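Local coordinates for cupin 2 conserved barrel domain protein (Leptotrichia buccalis, PDB 3RNS) that is of unknown function but carries the beta-barrel fold of the cupin superfamily, at residues A[14-19]-A[100-105]; A[29-32]-A[38-41]; A[57-62]-A[91-96]. All blocks are in the same frame, centred on the assembly; numbering follows the deposited sequence. Where two conformers were deposited one is given.

Overall arrangement
Strand 101-108 ties the three contacts together. It supplies one segment of interaction 1, pairs with strand 37-44 of interaction 2 on one edge and with strand 59-65 of interaction 3 on the other. The carboxylate of Glu105, on the same strand, joins interactions 2 and 3: Glu105 OE1 lies 2.6 Å from Tyr38 OH of interaction 2, and Glu105 OE2 lies 2.7 Å from Tyr61 OH of interaction 3. Interaction 1 packs a helical turn against the sheet that holds these strands, whereas interaction 3 spans to the second sheet of the same half of the chain. Centres of interactions 1 and 2 are about 11 Å apart, those of 1 and 3 about 16 Å. The acetate at interaction 2 probably comes from the crystallisation liquor.

Interaction 1 (A[14-19]-A[100-105]); sequences NFNRLI and NLKLIE
The single helical turn 15-18 is pinned to strand 101-108 by the buried amine of Lys102, which reaches up from the sheet to the end of the turn and grips Asn16 and Ile19. Lys102 NZ donates to Ile19 O at 2.8 Å, lying in the plane of that carbonyl with a C=O...N angle of 155°. A second bond runs from Lys102 NZ to Asn16 OD1, 2.9 Å long, with the donor tilted 21° from the amide plane. The backbone carbonyl of the same asparagine closes in too, Asn16 O standing 2.8 Å from Lys102 NZ. The lysine gets there as a straight rod: CG sits beside the backbone N and opposite the carbonyl carbon (chi1 -62°), and the side chain is extended beyond CG, which carries the amine as far from the strand as a lysine allows. The side chain of Asn16 meets it at about a right angle. Carbonyl oxygens gathered at the end of a helical turn should offer the ammonium a favourable electrostatic setting. A methionine in place of Lys102 would probably leave Ile19 O and Asn16 OD1 without their shared donor and let the helical turn lift from the strand. Beside this polar grip lies a looser apolar touch, where Ile104 CD1 meets the Phe15 ring at its edge, 4.3 Å from Phe15 CD2. At the other end of the turn, Asn14 is the N-cap, its OD1 accepting a weak bond from Asn16 N. Around the contact, Phe15 also packs on Ile31, Leu41 and Phe64, while Ile19 rests on Val27 and Met29. The side chains of the turn, with Ile19 just after it, reach strands 26-33, 37-44, 101-108 and 59-65, which are consecutive in one antiparallel sheet.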
# COMPACT_ATOMS: atom_id res chain seq x y z
N ASN A 14 -5.90 -9.61 -5.28
CA ASN A 14 -6.29 -9.55 -3.89
C ASN A 14 -5.15 -10.04 -2.97
O ASN A 14 -4.93 -11.23 -2.85
CB ASN A 14 -7.55 -10.37 -3.71
CG ASN A 14 -8.03 -10.44 -2.28
OD1 ASN A 14 -7.50 -9.82 -1.38
ND2 ASN A 14 -9.04 -11.29 -2.07
N PHE A 15 -4.46 -9.11 -2.29
CA PHE A 15 -3.29 -9.49 -1.45
C PHE A 15 -3.69 -10.38 -0.31
O PHE A 15 -2.93 -11.25 0.09
CB PHE A 15 -2.53 -8.26 -0.92
CG PHE A 15 -1.79 -7.51 -2.00
CD1 PHE A 15 -1.55 -8.09 -3.23
CD2 PHE A 15 -1.31 -6.24 -1.77
CE1 PHE A 15 -0.80 -7.43 -4.20
CE2 PHE A 15 -0.58 -5.58 -2.73
CZ PHE A 15 -0.33 -6.16 -3.94
N ASN A 16 -4.92 -10.20 0.19
CA ASN A 16 -5.40 -11.09 1.21
C ASN A 16 -5.40 -12.60 0.78
O ASN A 16 -5.13 -13.50 1.57
CB ASN A 16 -6.79 -10.64 1.72
CG ASN A 16 -6.83 -10.61 3.22
OD1 ASN A 16 -6.34 -11.56 3.91
ND2 ASN A 16 -7.28 -9.47 3.77
N ARG A 17 -5.62 -12.85 -0.50
CA ARG A 17 -5.59 -14.18 -1.03
C ARG A 17 -4.16 -14.52 -1.45
O ARG A 17 -3.78 -15.67 -1.44
CB ARG A 17 -6.53 -14.28 -2.26
CG ARG A 17 -6.51 -15.56 -2.97
CD ARG A 17 -7.08 -16.65 -2.00
NE ARG A 17 -7.04 -17.97 -2.60
CZ ARG A 17 -5.99 -18.77 -2.62
NH1 ARG A 17 -4.83 -18.44 -2.06
NH2 ARG A 17 -6.11 -19.94 -3.20
N LEU A 18 -3.40 -13.52 -1.91
CA LEU A 18 -2.06 -13.80 -2.48
C LEU A 18 -1.12 -14.29 -1.42
O LEU A 18 -0.32 -15.16 -1.67
CB LEU A 18 -1.44 -12.57 -3.12
CG LEU A 18 -0.12 -12.78 -3.89
CD1 LEU A 18 -0.20 -13.77 -5.10
CD2 LEU A 18 0.31 -11.46 -4.36
N ILE A 19 -1.22 -13.76 -0.21
CA ILE A 19 -0.25 -14.10 0.84
C ILE A 19 -1.00 -14.55 2.09
O ILE A 19 -1.90 -13.88 2.60
CB ILE A 19 0.76 -12.92 1.15
CG1 ILE A 19 1.92 -13.41 2.02
CG2 ILE A 19 0.05 -11.66 1.81
CD1 ILE A 19 3.23 -12.59 1.91
N ASN A 100 -3.98 -13.11 12.68
CA ASN A 100 -3.24 -13.19 11.40
C ASN A 100 -3.05 -11.78 10.80
O ASN A 100 -3.94 -11.25 10.18
CB ASN A 100 -3.97 -14.09 10.43
CG ASN A 100 -3.19 -14.33 9.10
OD1 ASN A 100 -3.80 -14.82 8.16
ND2 ASN A 100 -1.86 -14.01 9.03
N LEU A 101 -1.89 -11.20 11.05
CA LEU A 101 -1.58 -9.83 10.69
C LEU A 101 -0.94 -9.80 9.31
O LEU A 101 0.01 -10.53 9.07
CB LEU A 101 -0.62 -9.25 11.70
CG LEU A 101 -0.24 -7.81 11.44
CD1 LEU A 101 -1.49 -6.86 11.52
CD2 LEU A 101 0.86 -7.44 12.41
N LYS A 102 -1.50 -9.00 8.41
CA LYS A 102 -0.93 -8.88 7.09
C LYS A 102 -0.59 -7.43 6.82
O LYS A 102 -1.37 -6.51 7.13
CB LYS A 102 -1.89 -9.44 6.02
CG LYS A 102 -2.16 -10.95 6.22
CD LYS A 102 -3.01 -11.50 5.12
CE LYS A 102 -3.36 -12.99 5.36
NZ LYS A 102 -4.20 -13.45 4.22
N LEU A 103 0.55 -7.21 6.20
CA LEU A 103 1.10 -5.86 6.08
C LEU A 103 1.69 -5.68 4.72
O LEU A 103 2.34 -6.62 4.19
CB LEU A 103 2.20 -5.67 7.10
CG LEU A 103 1.91 -5.75 8.60
CD1 LEU A 103 3.19 -5.74 9.37
CD2 LEU A 103 0.97 -4.62 9.05
N ILE A 104 1.50 -4.49 4.14
CA ILE A 104 2.34 -4.03 3.06
C ILE A 104 3.47 -3.23 3.72
O ILE A 104 3.21 -2.33 4.51
CB ILE A 104 1.61 -3.07 2.06
CG1 ILE A 104 0.30 -3.67 1.54
CG2 ILE A 104 2.56 -2.72 0.91
CD1 ILE A 104 -0.47 -2.77 0.56
N GLU A 105 4.73 -3.54 3.39
CA GLU A 105 5.87 -2.83 3.91
C GLU A 105 6.51 -2.07 2.74
O GLU A 105 6.86 -2.66 1.74
CB GLU A 105 6.92 -3.80 4.51
CG GLU A 105 8.18 -3.09 5.04
CD GLU A 105 9.27 -4.06 5.53
OE1 GLU A 105 10.22 -4.33 4.77
OE2 GLU A 105 9.18 -4.54 6.68

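Interaction 2 (A[29-32]-A[38-41]); sequences MRIL and YISL. With ACT (acetate ion), chain B.
Arg30 lays its guanidinium flat over the ring of Tyr38, the planes 10° apart and the centres 3.9 Å from each other, in a stacked cation-pi contact. In this conformer, one of two deposited, CG stands opposite the backbone N (chi1 -176°) and bends at chi2 and chi3 fold the head back across the neighbouring strand. Arg30 NH2 rides over the ring centre, and Arg30 NE gives a weak 3.3 Å bond to Ser40 OG. That hydroxyl donates to acetate OXT at 3.0 Å. Arg30 NH1 is held by Asn33, Tyr38 OH by Glu105.

Leu32, Ile39 and Leu41 point to the face of the sheet away from Arg30 and Ser40, and the side chain of Ile31, at the bulge, joins them. Ile31 wedges its CG1 between its own backbone N and carbonyl carbon (chi1 60°), placing Ile31 CG1 3.8 Å from Ile39 CG2, while the Ile31 side chain crosses that of Leu41 at about a right angle, its CG2 against Leu41 CG. Leu32 and Ile39 run side by side.

Ile39 O takes two amides, Ile31 N at 2.8 Å and Leu32 N at 3.2 Å, which shifts the register by one: a classic beta bulge, here in the antiparallel hairpin of strands 26-33 and 37-44.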
# COMPACT_ATOMS: atom_id res chain seq x y z
N MSE A 29 7.07 -11.69 0.84
CA MSE A 29 7.18 -11.64 -0.61
C MSE A 29 7.54 -10.22 -1.03
O MSE A 29 6.83 -9.24 -0.65
CB MSE A 29 5.76 -11.95 -1.09
CG MSE A 29 5.51 -12.06 -2.52
SE MSE A 29 3.56 -12.49 -2.59
CE MSE A 29 3.87 -12.85 -4.32
N ARG A 30 8.57 -10.08 -1.82
CA ARG A 30 8.87 -8.80 -2.39
C ARG A 30 7.98 -8.63 -3.63
O ARG A 30 7.86 -9.53 -4.47
CB ARG A 30 10.33 -8.68 -2.75
CG ARG A 30 10.66 -7.29 -3.26
CD ARG A 30 11.98 -6.81 -2.82
NE ARG A 30 12.13 -6.65 -1.37
CZ ARG A 30 13.19 -6.06 -0.80
NH1 ARG A 30 14.13 -5.55 -1.55
NH2 ARG A 30 13.30 -5.95 0.51
N ILE A 31 7.31 -7.50 -3.75
CA ILE A 31 6.51 -7.35 -4.95
C ILE A 31 7.07 -6.29 -5.96
O ILE A 31 6.90 -6.47 -7.14
CB ILE A 31 5.03 -7.14 -4.66
CG1 ILE A 31 4.81 -5.93 -3.84
CG2 ILE A 31 4.35 -8.35 -3.89
CD1 ILE A 31 3.29 -5.60 -3.80
N LEU A 32 7.69 -5.20 -5.47
CA LEU A 32 8.39 -4.23 -6.32
C LEU A 32 9.74 -3.98 -5.70
O LEU A 32 9.83 -3.85 -4.49
CB LEU A 32 7.62 -2.89 -6.39
CG LEU A 32 6.45 -2.72 -7.37
CD1 LEU A 32 5.30 -3.64 -7.03
CD2 LEU A 32 6.00 -1.23 -7.40
N TYR A 38 11.48 -0.22 -2.16
CA TYR A 38 10.81 -1.50 -2.46
C TYR A 38 9.48 -1.55 -1.79
O TYR A 38 9.16 -0.76 -0.88
CB TYR A 38 11.66 -2.67 -1.95
CG TYR A 38 11.78 -2.73 -0.45
CD1 TYR A 38 12.77 -2.01 0.22
CD2 TYR A 38 10.90 -3.48 0.30
CE1 TYR A 38 12.87 -2.06 1.61
CE2 TYR A 38 10.99 -3.53 1.69
CZ TYR A 38 11.96 -2.81 2.33
OH TYR A 38 12.03 -2.84 3.73
N ILE A 39 8.70 -2.53 -2.21
CA ILE A 39 7.43 -2.83 -1.59
C ILE A 39 7.42 -4.34 -1.36
O ILE A 39 7.69 -5.09 -2.30
CB ILE A 39 6.21 -2.51 -2.48
CG1 ILE A 39 6.13 -1.03 -2.91
CG2 ILE A 39 4.93 -2.82 -1.73
CD1 ILE A 39 4.90 -0.71 -3.89
N SER A 40 7.11 -4.75 -0.12
CA SER A 40 6.98 -6.15 0.23
C SER A 40 5.68 -6.37 0.94
O SER A 40 5.13 -5.42 1.51
CB SER A 40 8.15 -6.59 1.13
OG SER A 40 9.30 -6.68 0.35
N LEU A 41 5.20 -7.62 0.90
CA LEU A 41 4.09 -8.10 1.70
C LEU A 41 4.54 -9.10 2.78
O LEU A 41 5.46 -9.90 2.57
CB LEU A 41 3.05 -8.77 0.80
CG LEU A 41 2.53 -8.03 -0.41
CD1 LEU A 41 1.62 -8.98 -1.05
CD2 LEU A 41 1.75 -6.72 0.02
C ACT B . 11.64 -8.50 2.30
O ACT B . 12.50 -9.32 2.76
OXT ACT B . 10.94 -8.93 1.37
CH3 ACT B . 11.49 -7.11 2.85

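Interaction 3 (A[57-62]-A[91-96])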
# COMPACT_ATOMS: atom_id res chain seq x y z
N GLY A 57 17.01 3.41 6.25
CA GLY A 57 15.93 4.25 5.72
C GLY A 57 14.59 4.04 6.42
O GLY A 57 14.43 3.10 7.22
N ASN A 58 13.63 4.90 6.08
CA ASN A 58 12.30 4.86 6.68
C ASN A 58 11.51 3.62 6.23
O ASN A 58 11.76 3.07 5.14
CB ASN A 58 11.52 6.13 6.35
CG ASN A 58 12.27 7.41 6.72
OD1 ASN A 58 12.60 7.63 7.88
ND2 ASN A 58 12.57 8.23 5.72
N ARG A 59 10.59 3.20 7.07
CA ARG A 59 9.68 2.12 6.75
C ARG A 59 8.25 2.59 7.00
O ARG A 59 7.99 3.33 7.97
CB ARG A 59 9.95 0.92 7.64
CG ARG A 59 11.35 0.33 7.54
CD ARG A 59 11.47 -0.59 6.34
NE ARG A 59 12.82 -1.16 6.18
CZ ARG A 59 13.84 -0.56 5.56
NH1 ARG A 59 13.72 0.68 5.09
NH2 ARG A 59 15.00 -1.19 5.43
N TYR A 60 7.36 2.18 6.12
CA TYR A 60 5.95 2.48 6.20
C TYR A 60 5.20 1.15 6.05
O TYR A 60 5.62 0.28 5.29
CB TYR A 60 5.53 3.41 5.05
CG TYR A 60 6.40 4.63 4.95
CD1 TYR A 60 6.07 5.78 5.61
CD2 TYR A 60 7.55 4.62 4.19
CE1 TYR A 60 6.91 6.91 5.57
CE2 TYR A 60 8.39 5.73 4.13
CZ TYR A 60 8.06 6.87 4.83
OH TYR A 60 8.88 7.99 4.74
N TYR A 61 4.10 1.03 6.78
CA TYR A 61 3.29 -0.15 6.82
C TYR A 61 1.86 0.21 6.59
O TYR A 61 1.37 1.19 7.20
CB TYR A 61 3.39 -0.80 8.21
CG TYR A 61 4.75 -1.41 8.43
CD1 TYR A 61 5.05 -2.64 7.88
CD2 TYR A 61 5.75 -0.73 9.12
CE1 TYR A 61 6.28 -3.23 8.03
CE2 TYR A 61 7.00 -1.31 9.29
CZ TYR A 61 7.25 -2.56 8.74
OH TYR A 61 8.47 -3.15 8.83
N TYR A 62 1.21 -0.55 5.72
CA TYR A 62 -0.26 -0.51 5.59
C TYR A 62 -0.80 -1.88 5.96
O TYR A 62 -0.37 -2.91 5.39
CB TYR A 62 -0.68 -0.10 4.17
CG TYR A 62 -2.18 -0.16 3.99
CD1 TYR A 62 -3.01 0.75 4.65
CD2 TYR A 62 -2.79 -1.18 3.28
CE1 TYR A 62 -4.37 0.69 4.57
CE2 TYR A 62 -4.20 -1.24 3.17
CZ TYR A 62 -4.96 -0.31 3.84
OH TYR A 62 -6.32 -0.30 3.78
N HIS A 91 15.71 3.41 14.06
CA HIS A 91 14.89 2.88 15.16
C HIS A 91 14.78 1.37 15.12
O HIS A 91 14.40 0.78 14.09
CB HIS A 91 13.50 3.51 15.14
CG HIS A 91 13.48 4.94 15.59
ND1 HIS A 91 13.41 5.99 14.70
CD2 HIS A 91 13.56 5.49 16.82
CE1 HIS A 91 13.44 7.13 15.37
NE2 HIS A 91 13.53 6.85 16.66
N ASN A 92 15.13 0.75 16.25
CA ASN A 92 14.82 -0.64 16.48
C ASN A 92 13.33 -0.73 16.69
O ASN A 92 12.74 0.16 17.33
CB ASN A 92 15.48 -1.20 17.73
CG ASN A 92 16.96 -1.40 17.56
OD1 ASN A 92 17.40 -2.08 16.64
ND2 ASN A 92 17.74 -0.80 18.45
N TYR A 93 12.74 -1.79 16.14
CA TYR A 93 11.35 -2.09 16.40
C TYR A 93 11.07 -3.58 16.26
O TYR A 93 11.87 -4.35 15.75
CB TYR A 93 10.42 -1.25 15.50
CG TYR A 93 10.51 -1.52 14.00
CD1 TYR A 93 11.45 -0.87 13.21
CD2 TYR A 93 9.65 -2.42 13.38
CE1 TYR A 93 11.53 -1.11 11.86
CE2 TYR A 93 9.71 -2.65 12.02
CZ TYR A 93 10.65 -1.99 11.26
OH TYR A 93 10.74 -2.23 9.91
N SER A 94 9.93 -3.98 16.79
CA SER A 94 9.42 -5.30 16.56
C SER A 94 7.95 -5.13 16.21
O SER A 94 7.33 -4.12 16.60
CB SER A 94 9.60 -6.19 17.81
OG SER A 94 8.96 -5.60 18.94
N ILE A 95 7.42 -6.10 15.47
CA ILE A 95 5.97 -6.19 15.14
C ILE A 95 5.42 -7.56 15.55
O ILE A 95 5.92 -8.59 15.07
CB ILE A 95 5.70 -6.01 13.66
CG1 ILE A 95 6.33 -4.69 13.15
CG2 ILE A 95 4.20 -6.00 13.36
CD1 ILE A 95 6.04 -4.39 11.66
N GLU A 96 4.42 -7.56 16.44
CA GLU A 96 3.80 -8.77 16.95
C GLU A 96 2.39 -8.91 16.41
O GLU A 96 1.60 -7.97 16.42
CB GLU A 96 3.76 -8.79 18.49
CG GLU A 96 5.12 -8.75 19.15
CD GLU A 96 5.09 -8.95 20.70
OE1 GLU A 96 6.17 -9.00 21.33
OE2 GLU A 96 3.98 -9.05 21.29
O HOH W 1 12.61 -3.53 7.66
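Tyr61 and Tyr93 reach for each other from facing strands and meet through their hydroxyls, with Tyr61 OH 2.7 Å from Tyr93 OH. Each oxygen lies near the plane of the other ring, at its edge, so the pair touch rim to rim without stacking. A face of the Tyr61 ring is taken by Ile95, whose CD1 sits 3.9 Å from the ring centroid and 21° off the normal, a CH-pi contact offset toward the hydroxyl end; the shortest approach is Ile95 CD1 to Tyr61 CZ at 3.7 Å. On the other side of the tyrosine pair, the aliphatic stem of Arg59 brings its CG to 3.5 Å from Tyr93 OH.

A water links the same two residues, 2.8 Å from Arg59 NE, whose proton it accepts, and 3.2 Å from Tyr93 OH. What aims NE at this water is a bend in the arginine at chi2 (-82°), together with anchors on its far nitrogen: Arg59 NH1 donates to Asn58 O at 3.1 Å, from well above the carbonyl plane, and to Glu108 O. Tyr61 OH has a further partner in Glu105, which ties the tyrosine pair to strand 101-108.

Farther out, Tyr61 and Tyr93 both pack on Ile87, and Ile95 on Ile70, Leu101 and Leu103. Strand 59-65 runs between 101-108 and 83-87 in one sheet; strand 93-97 lies between 49-52 and 67-72 in the other. The segments' strand axes, 11.9 Å apart and only 12° from parallel, are bridged by side chains and one water, with no backbone bond between the two segments, consistent with the two facing sheets of a cupin barrel.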